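Local coordinates for coenzyme F420-dependent N(5),N(10)-methenyltetrahydromethanopterin reductase-related protein (Desulfurobacterium thermolithotrophum DSM 11699, PDB 6HUZ) that binds the iron-guanylylpyridinol cofactor of [Fe]-hydrogenase and uses tetrahydrofolate derivatives as substrates, at residues R2-G7 and D45-D50; M35-A40 and E65-K70; R225-T230 and M274-N279. All coordinates share one frame; numbering follows the deposited sequence.

Interaction 1 of 3, residues R2-G7 and D45-D50; sequences RVTVYG and DVTLSD. With FE9 (iron-guanylyl pyridinol cofactor), chain B.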
loop_
_atom_site.group_PDB
_atom_site.type_symbol
_atom_site.label_atom_id
_atom_site.label_comp_id
_atom_site.label_asym_id
_atom_site.label_seq_id
_atom_site.Cartn_x
_atom_site.Cartn_y
_atom_site.Cartn_z
ATOM N N ARG A 2 -6.105 34.655 -20.220
ATOM C CA ARG A 2 -6.249 33.884 -21.454
ATOM C C ARG A 2 -5.959 32.404 -21.129
ATOM O O ARG A 2 -4.836 32.068 -20.750
ATOM C CB ARG A 2 -5.295 34.395 -22.548
ATOM C CG ARG A 2 -5.647 35.804 -23.116
ATOM C CD ARG A 2 -5.917 35.820 -24.607
ATOM N NE ARG A 2 -7.024 36.727 -24.931
ATOM C CZ ARG A 2 -8.097 36.413 -25.657
ATOM N NH1 ARG A 2 -9.041 37.319 -25.882
ATOM N NH2 ARG A 2 -8.236 35.190 -26.162
ATOM N N VAL A 3 -6.964 31.535 -21.267
ATOM C CA VAL A 3 -6.816 30.095 -20.969
ATOM C C VAL A 3 -7.171 29.287 -22.215
ATOM O O VAL A 3 -8.182 29.572 -22.857
ATOM C CB VAL A 3 -7.799 29.673 -19.847
ATOM C CG1 VAL A 3 -7.566 28.232 -19.398
ATOM C CG2 VAL A 3 -7.761 30.626 -18.671
ATOM N N THR A 4 -6.374 28.280 -22.532
ATOM C CA THR A 4 -6.641 27.380 -23.643
ATOM C C THR A 4 -6.796 25.988 -23.040
ATOM O O THR A 4 -5.909 25.505 -22.323
ATOM C CB THR A 4 -5.530 27.353 -24.699
ATOM O OG1 THR A 4 -5.415 28.650 -25.282
ATOM C CG2 THR A 4 -5.808 26.331 -25.808
ATOM N N VAL A 5 -7.921 25.343 -23.330
ATOM C CA VAL A 5 -8.195 23.982 -22.878
ATOM C C VAL A 5 -7.958 23.163 -24.109
ATOM O O VAL A 5 -8.487 23.488 -25.176
ATOM C CB VAL A 5 -9.633 23.814 -22.347
ATOM C CG1 VAL A 5 -9.954 22.335 -22.117
ATOM C CG2 VAL A 5 -9.820 24.625 -21.053
ATOM N N TYR A 6 -7.156 22.130 -23.989
ATOM C CA TYR A 6 -6.846 21.261 -25.116
ATOM C C TYR A 6 -7.630 19.985 -24.941
ATOM O O TYR A 6 -7.365 19.278 -23.997
ATOM C CB TYR A 6 -5.339 20.987 -25.150
ATOM C CG TYR A 6 -4.568 22.154 -25.734
ATOM C CD1 TYR A 6 -4.411 22.290 -27.105
ATOM C CD2 TYR A 6 -4.015 23.129 -24.916
ATOM C CE1 TYR A 6 -3.750 23.389 -27.651
ATOM C CE2 TYR A 6 -3.346 24.232 -25.453
ATOM C CZ TYR A 6 -3.183 24.336 -26.820
ATOM O OH TYR A 6 -2.522 25.423 -27.356
ATOM N N GLY A 7 -8.596 19.716 -25.819
ATOM C CA GLY A 7 -9.424 18.514 -25.745
ATOM C C GLY A 7 -10.862 18.793 -25.355
ATOM O O GLY A 7 -11.116 19.399 -24.326
ATOM N N ASP A 45 -10.944 34.703 -20.957
ATOM C CA ASP A 45 -10.914 34.692 -22.414
ATOM C C ASP A 45 -10.463 33.270 -22.743
ATOM O O ASP A 45 -9.279 32.932 -22.680
ATOM C CB ASP A 45 -9.987 35.788 -22.928
ATOM C CG ASP A 45 -10.545 37.183 -22.662
ATOM O OD1 ASP A 45 -11.758 37.397 -22.898
ATOM O OD2 ASP A 45 -9.772 38.061 -22.217
ATOM N N VAL A 46 -11.447 32.421 -23.042
ATOM C CA VAL A 46 -11.236 31.005 -23.259
ATOM C C VAL A 46 -11.283 30.492 -24.693
ATOM O O VAL A 46 -12.178 30.822 -25.482
ATOM C CB VAL A 46 -12.289 30.273 -22.406
ATOM C CG1 VAL A 46 -12.063 28.765 -22.427
ATOM C CG2 VAL A 46 -12.281 30.784 -20.968
ATOM N N THR A 47 -10.307 29.649 -25.003
ATOM C CA THR A 47 -10.173 28.978 -26.286
ATOM C C THR A 47 -10.142 27.480 -26.011
ATOM O O THR A 47 -9.489 27.037 -25.054
ATOM C CB THR A 47 -8.865 29.353 -26.972
ATOM O OG1 THR A 47 -8.830 30.762 -27.163
ATOM C CG2 THR A 47 -8.706 28.675 -28.324
ATOM N N LEU A 48 -10.836 26.701 -26.849
ATOM C CA LEU A 48 -10.833 25.252 -26.730
ATOM C C LEU A 48 -10.371 24.741 -28.077
ATOM O O LEU A 48 -10.990 25.014 -29.114
ATOM C CB LEU A 48 -12.178 24.637 -26.344
ATOM C CG LEU A 48 -12.075 23.129 -26.053
ATOM C CD1 LEU A 48 -12.783 22.751 -24.773
ATOM C CD2 LEU A 48 -12.568 22.306 -27.245
ATOM N N SER A 49 -9.249 24.060 -28.070
ATOM C CA SER A 49 -8.665 23.512 -29.269
ATOM C C SER A 49 -8.851 22.007 -29.262
ATOM O O SER A 49 -8.550 21.345 -28.266
ATOM C CB SER A 49 -7.184 23.857 -29.349
ATOM O OG SER A 49 -6.640 23.496 -30.608
ATOM N N ASP A 50 -9.361 21.465 -30.365
ATOM C CA ASP A 50 -9.563 20.019 -30.497
ATOM C C ASP A 50 -9.636 19.721 -31.980
ATOM O O ASP A 50 -10.364 20.383 -32.691
ATOM C CB ASP A 50 -10.832 19.541 -29.784
ATOM C CG ASP A 50 -10.996 18.031 -29.783
ATOM O OD1 ASP A 50 -10.972 17.428 -30.871
ATOM O OD2 ASP A 50 -11.157 17.457 -28.695
HETATM O O2 FE9 B . -11.958 10.256 -18.077
HETATM FE FE FE9 B . -10.570 12.394 -16.102
HETATM C C1F FE9 B . -12.193 13.222 -16.285
HETATM O O1F FE9 B . -13.194 13.739 -16.396
HETATM C C2F FE9 B . -10.586 12.848 -14.324
HETATM O O2F FE9 B . -10.594 13.162 -13.238
HETATM C C8 FE9 B . -9.529 13.918 -16.578
HETATM O O18 FE9 B . -9.251 14.800 -15.785
HETATM C C7 FE9 B . -9.020 14.013 -18.007
HETATM C C6 FE9 B . -9.726 12.925 -18.764
HETATM N N1 FE9 B . -10.535 12.044 -18.026
HETATM C C5 FE9 B . -9.579 12.820 -20.225
HETATM C C5M FE9 B . -8.666 13.767 -20.950
HETATM C C4 FE9 B . -10.304 11.746 -20.923
HETATM C C3 FE9 B . -11.154 10.811 -20.134
HETATM C C3M FE9 B . -11.941 9.701 -20.781
HETATM C C2 FE9 B . -11.251 11.015 -18.641
HETATM O O3P FE9 B . -10.085 11.621 -22.261
HETATM P P1 FE9 B . -11.121 12.132 -23.390
HETATM O O1P FE9 B . -12.443 12.281 -22.803
HETATM O O2P FE9 B . -11.227 10.952 -24.491
HETATM O "O5'" FE9 B . -10.528 13.505 -23.940
HETATM C "C5'" FE9 B . -9.370 13.566 -24.757
HETATM C "C4'" FE9 B . -9.644 14.638 -25.806
HETATM O "O4'" FE9 B . -8.460 14.884 -26.556
HETATM C "C1'" FE9 B . -8.849 15.206 -27.884
HETATM C "C2'" FE9 B . -9.992 14.252 -28.160
HETATM O "O2'" FE9 B . -10.837 14.648 -29.249
HETATM C "C3'" FE9 B . -10.713 14.227 -26.818
HETATM O "O3'" FE9 B . -11.800 15.152 -26.755
HETATM N N9A FE9 B . -7.681 15.112 -28.781
HETATM C C4A FE9 B . -6.912 16.149 -29.014
HETATM N N3A FE9 B . -6.976 17.448 -28.641
HETATM C C2A FE9 B . -6.047 18.307 -29.110
HETATM N N2A FE9 B . -6.124 19.586 -28.680
HETATM N N1A FE9 B . -5.056 17.951 -29.951
HETATM C C6A FE9 B . -4.934 16.701 -30.431
HETATM O O6A FE9 B . -4.004 16.384 -31.192
HETATM C C5A FE9 B . -5.880 15.691 -29.954
HETATM N N7A FE9 B . -6.089 14.381 -30.156
HETATM C C8A FE9 B . -7.188 14.041 -29.433
HETATM O O HOH W 1 -7.973 32.430 -25.128
HETATM O O HOH W 2 -10.987 10.230 -15.666
#
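The Arg2 guanidinium lies flat over Asp45, with Asp45 CB above its centre, 3.4 Å from Arg2 CZ. The carboxylate is stacked on it, the two planes 15° apart. The salt bridge is long and a matter of charge alone: Asp45 OD2 is 3.8 Å from Arg2 NH1, well out of the guanidinium plane, and no N-H points at it. Bends at chi2 (-121°) and chi3 bring the chain toward Asp45. A water on Asp45 O and Thr47 OG1 takes a weak bond from Arg2 NH2. An alanine for Arg2 would probably leave the Asp45 carboxylate without this opposite charge and the water without its weak donor.

Strands 2-6 and 45-49 run parallel, in register from Arg2 beside Asp45 to Tyr6 beside Ser49. The backbone hydrogen bonds run from Val3 N to Asp45 O up to Gly7 N to Ser49 O (2.9 Å). On the face of Val3 and Val46, Val5 CG1 meets Leu48 CD1 at 3.9 Å, and helix 32-41 packs on Val46 and Leu48. On the other face Ser49 CB meets Tyr6 CE1, and Tyr6 OH bonds to Asp75 O.

These first two strands of a Rossmann-type domain hold the cofactor at their C-terminal ends. FE9 N2A sits at the Tyr6 ring edge and gives Ser49 O a weak bond. Asp50 OD2 accepts both ribose hydroxyls, O2' at 2.9 Å and O3' at 3.1 Å, plus Phe8 N, while Asn52 N, on OD1, helps fix its rotation. This fits recognition of the ribose diol, as by the acidic residue after the second strand in many Rossmann domains.

Interaction 2 of 3, residues M35-A40 and E65-K70; sequences MAVEFA and EDAGVK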
loop_
_atom_site.group_PDB
_atom_site.type_symbol
_atom_site.label_atom_id
_atom_site.label_comp_id
_atom_site.label_asym_id
_atom_site.label_seq_id
_atom_site.Cartn_x
_atom_site.Cartn_y
_atom_site.Cartn_z
ATOM N N MET A 35 -15.220 22.487 -18.572
ATOM C CA MET A 35 -14.208 23.303 -17.911
ATOM C C MET A 35 -14.131 24.642 -18.640
ATOM O O MET A 35 -14.146 25.690 -18.011
ATOM C CB MET A 35 -12.837 22.620 -17.963
ATOM C CG MET A 35 -12.708 21.453 -16.997
ATOM S SD MET A 35 -11.105 20.672 -17.118
ATOM C CE MET A 35 -10.053 21.968 -16.609
ATOM N N ALA A 36 -14.018 24.602 -19.946
ATOM C CA ALA A 36 -13.962 25.817 -20.804
ATOM C C ALA A 36 -15.178 26.707 -20.593
ATOM O O ALA A 36 -15.037 27.901 -20.401
ATOM C CB ALA A 36 -13.880 25.413 -22.270
ATOM N N VAL A 37 -16.375 26.131 -20.652
ATOM C CA VAL A 37 -17.616 26.873 -20.446
ATOM C C VAL A 37 -17.588 27.569 -19.082
ATOM O O VAL A 37 -17.948 28.751 -18.982
ATOM C CB VAL A 37 -18.841 25.936 -20.605
ATOM C CG1 VAL A 37 -20.086 26.516 -19.920
ATOM C CG2 VAL A 37 -19.123 25.671 -22.092
ATOM N N GLU A 38 -17.157 26.860 -18.031
ATOM C CA GLU A 38 -17.099 27.458 -16.699
ATOM C C GLU A 38 -16.122 28.620 -16.624
ATOM O O GLU A 38 -16.436 29.618 -15.990
ATOM C CB GLU A 38 -16.719 26.391 -15.637
ATOM C CG GLU A 38 -17.888 25.475 -15.329
ATOM C CD GLU A 38 -17.569 24.203 -14.558
ATOM O OE1 GLU A 38 -18.486 23.356 -14.461
ATOM O OE2 GLU A 38 -16.427 24.041 -14.062
ATOM N N PHE A 39 -14.929 28.484 -17.236
ATOM C CA PHE A 39 -13.925 29.561 -17.193
ATOM C C PHE A 39 -14.465 30.763 -18.004
ATOM O O PHE A 39 -14.284 31.921 -17.613
ATOM C CB PHE A 39 -12.560 29.060 -17.758
ATOM C CG PHE A 39 -11.874 27.906 -17.034
ATOM C CD1 PHE A 39 -11.804 27.870 -15.652
ATOM C CD2 PHE A 39 -11.280 26.873 -17.746
ATOM C CE1 PHE A 39 -11.168 26.810 -14.993
ATOM C CE2 PHE A 39 -10.648 25.820 -17.084
ATOM C CZ PHE A 39 -10.589 25.804 -15.715
ATOM N N ALA A 40 -15.149 30.480 -19.122
ATOM C CA ALA A 40 -15.734 31.515 -19.971
ATOM C C ALA A 40 -16.851 32.233 -19.201
ATOM O O ALA A 40 -16.949 33.466 -19.260
ATOM C CB ALA A 40 -16.273 30.891 -21.254
ATOM N N GLU A 65 -20.141 27.647 -27.623
ATOM C CA GLU A 65 -19.821 28.952 -28.214
ATOM C C GLU A 65 -20.605 30.085 -27.552
ATOM O O GLU A 65 -20.042 31.161 -27.332
ATOM C CB GLU A 65 -20.069 28.940 -29.722
ATOM C CG GLU A 65 -19.014 28.154 -30.481
ATOM C CD GLU A 65 -19.339 27.901 -31.943
ATOM O OE1 GLU A 65 -18.411 27.559 -32.712
ATOM O OE2 GLU A 65 -20.524 28.040 -32.323
ATOM N N ASP A 66 -21.890 29.849 -27.209
ATOM C CA ASP A 66 -22.731 30.865 -26.554
ATOM C C ASP A 66 -22.154 31.345 -25.219
ATOM O O ASP A 66 -22.420 32.483 -24.823
ATOM C CB ASP A 66 -24.150 30.331 -26.306
ATOM C CG ASP A 66 -25.033 30.236 -27.533
ATOM O OD1 ASP A 66 -24.690 30.865 -28.575
ATOM O OD2 ASP A 66 -26.068 29.543 -27.458
ATOM N N ALA A 67 -21.392 30.488 -24.520
ATOM C CA ALA A 67 -20.794 30.853 -23.240
ATOM C C ALA A 67 -19.585 31.776 -23.427
ATOM O O ALA A 67 -19.097 32.321 -22.449
ATOM C CB ALA A 67 -20.380 29.592 -22.479
ATOM N N GLY A 68 -19.117 31.943 -24.661
ATOM C CA GLY A 68 -17.968 32.784 -24.972
ATOM C C GLY A 68 -16.707 32.024 -25.351
ATOM O O GLY A 68 -15.676 32.648 -25.634
ATOM N N VAL A 69 -16.769 30.665 -25.369
ATOM C CA VAL A 69 -15.617 29.822 -25.710
ATOM C C VAL A 69 -15.311 29.897 -27.199
ATOM O O VAL A 69 -16.200 29.707 -28.024
ATOM C CB VAL A 69 -15.841 28.341 -25.298
ATOM C CG1 VAL A 69 -14.697 27.450 -25.799
ATOM C CG2 VAL A 69 -15.979 28.202 -23.786
ATOM N N LYS A 70 -14.047 30.134 -27.539
ATOM C CA LYS A 70 -13.611 30.198 -28.926
ATOM C C LYS A 70 -13.201 28.794 -29.329
ATOM O O LYS A 70 -12.279 28.228 -28.731
ATOM C CB LYS A 70 -12.420 31.151 -29.067
ATOM C CG LYS A 70 -12.824 32.572 -29.426
ATOM C CD LYS A 70 -11.651 33.552 -29.337
ATOM C CE LYS A 70 -10.560 33.248 -30.338
ATOM N NZ LYS A 70 -9.627 34.393 -30.515
#
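Ala36 points its methyl at Val69, and Ala36 CB lies 3.8 Å from Val69 CG2. Val69 CG2 also rests on the helix backbone, 3.5 Å from Ala36 O. That oxygen accepts the helical bond from Ala40 N, and the methyl packs against it by van der Waals contact. With Val69 CG1 anti to the backbone N (chi1 174°), CG2 is the branch that meets the helix; CG1 touches Ala36 CB more loosely. Ala36 and Val69 both also touch Leu48 of strand 45-49.

One residue on, Val37 straddles Ala67. Its CG1 is 4.0 Å from Ala67 CB, and its CG2 is nearly as close. Val64 of helix 58-66 also touches Val37. Ala67 lies in the turn that follows that helix, where Gly68 closes a Schellman motif with positive phi (108°). A side chain on Gly68 would be jammed against the carbonyl O of Ala67. The turn leads through Val69 into strand 70-72, the edge strand next to 45-49 in the Rossmann-type sheet. Helix 32-41 thus packs against the turn after the following helix on the same face of the sheet.

A helical turn after Ala36, Ala40 brings its methyl into the bend between Ala67 and Val69. Ala40 CB is 3.4 Å from Ala67 O and 3.7 Å from Val69 CG2. The small side chain lets the backbones come close, with Ala40 CA and Gly68 CA 5.6 Å apart.

Interaction 3 of 3, residues R225-T230 and M274-N279; sequences RDILKT and MILDKN. With GUE (5,10-Methenyltetrahydrofolate), chain C.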
loop_
_atom_site.group_PDB
_atom_site.type_symbol
_atom_site.label_atom_id
_atom_site.label_comp_id
_atom_site.label_asym_id
_atom_site.label_seq_id
_atom_site.Cartn_x
_atom_site.Cartn_y
_atom_site.Cartn_z
ATOM N N ARG A 225 -4.137 1.550 19.090
ATOM C CA ARG A 225 -4.067 2.551 20.157
ATOM C C ARG A 225 -5.004 2.226 21.314
ATOM O O ARG A 225 -4.596 2.284 22.481
ATOM C CB ARG A 225 -4.447 3.946 19.561
ATOM C CG ARG A 225 -4.667 5.120 20.553
ATOM C CD ARG A 225 -5.419 6.319 19.912
ATOM N NE ARG A 225 -6.848 6.043 19.696
ATOM C CZ ARG A 225 -7.684 6.784 18.971
ATOM N NH1 ARG A 225 -7.255 7.887 18.371
ATOM N NH2 ARG A 225 -8.958 6.425 18.837
ATOM N N ASP A 226 -6.263 1.898 21.002
ATOM C CA ASP A 226 -7.287 1.636 22.026
ATOM C C ASP A 226 -7.471 0.225 22.524
ATOM O O ASP A 226 -7.809 0.081 23.679
ATOM C CB ASP A 226 -8.674 2.049 21.531
ATOM C CG ASP A 226 -8.805 3.479 21.088
ATOM O OD1 ASP A 226 -7.968 4.312 21.512
ATOM O OD2 ASP A 226 -9.737 3.771 20.306
ATOM N N ILE A 227 -7.341 -0.798 21.671
ATOM C CA ILE A 227 -7.598 -2.160 22.110
ATOM C C ILE A 227 -6.332 -2.973 22.350
ATOM O O ILE A 227 -6.213 -3.564 23.415
ATOM C CB ILE A 227 -8.570 -2.826 21.094
ATOM C CG1 ILE A 227 -9.885 -1.996 20.984
ATOM C CG2 ILE A 227 -8.866 -4.232 21.520
ATOM C CD1 ILE A 227 -10.834 -2.384 19.882
ATOM N N LEU A 228 -5.396 -3.026 21.392
ATOM C CA LEU A 228 -4.176 -3.800 21.617
ATOM C C LEU A 228 -3.252 -3.093 22.605
ATOM O O LEU A 228 -2.499 -3.757 23.322
ATOM C CB LEU A 228 -3.427 -3.992 20.301
ATOM C CG LEU A 228 -4.186 -4.838 19.280
ATOM C CD1 LEU A 228 -3.364 -4.993 18.019
ATOM C CD2 LEU A 228 -4.532 -6.208 19.893
ATOM N N LYS A 229 -3.299 -1.754 22.626
ATOM C CA LYS A 229 -2.447 -0.928 23.496
ATOM C C LYS A 229 -0.944 -1.161 23.140
ATOM O O LYS A 229 -0.074 -1.284 24.010
ATOM C CB LYS A 229 -2.784 -1.137 24.978
ATOM C CG LYS A 229 -4.098 -0.431 25.361
ATOM C CD LYS A 229 -4.824 -1.132 26.510
ATOM C CE LYS A 229 -6.060 -0.390 26.955
ATOM N NZ LYS A 229 -6.812 -1.150 27.994
ATOM N N THR A 230 -0.680 -1.230 21.821
ATOM C CA THR A 230 0.667 -1.448 21.261
ATOM C C THR A 230 1.337 -0.094 20.961
ATOM O O THR A 230 0.654 0.925 21.013
ATOM C CB THR A 230 0.612 -2.415 20.050
ATOM O OG1 THR A 230 1.949 -2.801 19.726
ATOM C CG2 THR A 230 -0.053 -1.805 18.820
ATOM N N MET A 274 -8.360 -10.207 14.500
ATOM C CA MET A 274 -8.174 -8.765 14.654
ATOM C C MET A 274 -9.536 -8.059 14.629
ATOM O O MET A 274 -9.595 -6.823 14.604
ATOM C CB MET A 274 -7.188 -8.248 13.605
ATOM C CG MET A 274 -5.725 -8.467 13.994
ATOM S SD MET A 274 -5.198 -7.578 15.525
ATOM C CE MET A 274 -5.531 -5.811 15.026
ATOM N N ILE A 275 -10.656 -8.840 14.650
ATOM C CA ILE A 275 -12.006 -8.268 14.707
ATOM C C ILE A 275 -12.233 -8.195 16.228
ATOM O O ILE A 275 -12.787 -9.124 16.827
ATOM C CB ILE A 275 -13.053 -9.146 13.975
ATOM C CG1 ILE A 275 -12.750 -9.198 12.469
ATOM C CG2 ILE A 275 -14.472 -8.638 14.207
ATOM C CD1 ILE A 275 -13.516 -10.311 11.722
ATOM N N LEU A 276 -11.746 -7.115 16.855
ATOM C CA LEU A 276 -11.818 -6.952 18.318
ATOM C C LEU A 276 -12.967 -6.065 18.832
ATOM O O LEU A 276 -13.391 -6.259 19.968
ATOM C CB LEU A 276 -10.457 -6.482 18.843
ATOM C CG LEU A 276 -9.287 -7.411 18.469
ATOM C CD1 LEU A 276 -7.935 -6.733 18.689
ATOM C CD2 LEU A 276 -9.354 -8.712 19.227
ATOM N N ASP A 277 -13.483 -5.126 18.017
ATOM C CA ASP A 277 -14.617 -4.268 18.410
ATOM C C ASP A 277 -15.426 -4.022 17.153
ATOM O O ASP A 277 -15.179 -3.046 16.433
ATOM C CB ASP A 277 -14.156 -2.934 19.034
ATOM C CG ASP A 277 -15.303 -2.066 19.549
ATOM O OD1 ASP A 277 -16.480 -2.402 19.277
ATOM O OD2 ASP A 277 -15.024 -1.054 20.223
ATOM N N LYS A 278 -16.386 -4.913 16.880
ATOM C CA LYS A 278 -17.223 -4.828 15.689
ATOM C C LYS A 278 -17.762 -3.432 15.415
ATOM O O LYS A 278 -17.696 -2.984 14.271
ATOM C CB LYS A 278 -18.372 -5.835 15.759
ATOM C CG LYS A 278 -17.926 -7.269 15.523
ATOM C CD LYS A 278 -18.953 -8.267 16.054
ATOM C CE LYS A 278 -18.329 -9.492 16.691
ATOM N NZ LYS A 278 -18.295 -10.655 15.763
ATOM N N ASN A 279 -18.294 -2.736 16.446
ATOM C CA ASN A 279 -18.831 -1.390 16.237
ATOM C C ASN A 279 -17.782 -0.378 15.783
ATOM O O ASN A 279 -18.105 0.516 14.998
ATOM C CB ASN A 279 -19.553 -0.872 17.487
ATOM C CG ASN A 279 -20.992 -1.340 17.590
ATOM O OD1 ASN A 279 -21.681 -1.567 16.578
ATOM N ND2 ASN A 279 -21.485 -1.494 18.818
HETATM N N1 GUE C . -4.420 -11.478 15.137
HETATM C C2 GUE C . -3.467 -11.758 14.208
HETATM N N3 GUE C . -2.164 -11.534 14.407
HETATM C C4 GUE C . -1.674 -11.034 15.528
HETATM C C6 GUE C . -3.199 -10.527 18.988
HETATM C "C1'" GUE C . 1.138 -6.372 21.324
HETATM C "C2'" GUE C . 1.023 -6.282 19.931
HETATM C "C3'" GUE C . 0.081 -7.059 19.250
HETATM C "C4'" GUE C . -0.745 -7.956 19.947
HETATM C "C5'" GUE C . -0.601 -8.058 21.340
HETATM O O4 GUE C . -0.442 -10.866 15.650
HETATM C C4A GUE C . -2.642 -10.733 16.605
HETATM N N5 GUE C . -2.383 -10.145 17.844
HETATM C C7 GUE C . -4.606 -10.127 18.561
HETATM N N8 GUE C . -4.991 -10.713 17.281
HETATM C C8A GUE C . -4.060 -10.982 16.333
HETATM N N2 GUE C . -3.893 -12.255 13.021
HETATM C C9 GUE C . -2.760 -9.459 20.003
HETATM N N10 GUE C . -1.657 -8.819 19.291
HETATM C "C6'" GUE C . 0.328 -7.267 22.015
HETATM C C11 GUE C . 2.153 -5.537 22.075
HETATM O O11 GUE C . 2.646 -4.546 21.557
HETATM N N GUE C . 2.518 -5.922 23.304
HETATM C CA GUE C . 3.615 -5.286 24.035
HETATM C C GUE C . 4.669 -6.291 24.457
HETATM O OX1 GUE C . 4.337 -7.490 24.641
HETATM O OX2 GUE C . 5.853 -5.916 24.607
HETATM C CB GUE C . 3.107 -4.476 25.233
HETATM C CG GUE C . 1.580 -4.481 25.383
HETATM C CD GUE C . 1.105 -3.788 26.653
HETATM O OE1 GUE C . 0.141 -2.981 26.560
HETATM O OE2 GUE C . 1.678 -4.057 27.743
HETATM C C1 GUE C . -1.562 -9.195 18.072
#
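This is an apolar contact between the end of helix 207-228 and the loop joining helices 264-271 and 282-292. Two neighbouring residues of the helix carry it. Ile227 points at the loop and uses both of its branches. Its CG2 meets Leu276 CB at 3.8 Å as the two side chains slide past each other in opposite directions. Its CD1 reaches Asp277 CB at 3.5 Å, touching the aliphatic part of the aspartate and crossing it at about a right angle.

Leu228 works with its two methyls. CD2 meets Leu276 CD1 at 3.6 Å, and CD1 meets Met274 CE at 3.8 Å. Both partners lie about at right angles to Leu228. The Met274 chain is bent, with chi2 at -63° and chi3 at -60°, and this turns CE toward the leucine. Gln281 holds the loop: its side chain bonds to Met274 O and to the backbone N of Leu276 and Asp277.

Leu228 and Met274 also face 5,10-methenyltetrahydrofolate. Met274 CG is 3.5 Å from its N1, and Leu228 CD2 is 3.7 Å from its C9. Beyond the helix end, Thr230 OG1 donates a hydrogen bond of 2.6 Å to the ligand's O11. Lys17 and Gly203 of the second subunit also bind this ligand, and Tyr13 of that subunit bonds to Leu228 O. The contact thus forms one wall of a substrate pocket built between two subunits, consistent with the intersubunit active site of [Fe]-hydrogenases.

From the N terminus the chain runs through strand 2-6 and helix 32-41 to strand 45-49, where interaction 1 closes the first loop. Interaction 2 has already opened on helix 32-41, and it closes at the end of helix 58-66 and the turn that follows. The two therefore cross along the chain. They also touch: Lys70 probably hydrogen-bonds with Val46 and Leu48, which adds strand 70-72 to the sheet. Together they tie three strands and two helices of the cofactor-binding domain. Interaction 3 opens and closes much later, within the helical C-terminal part. It lies on the other side of the chain's centre, its own centre about 53 Å from those of interactions 1 and 2.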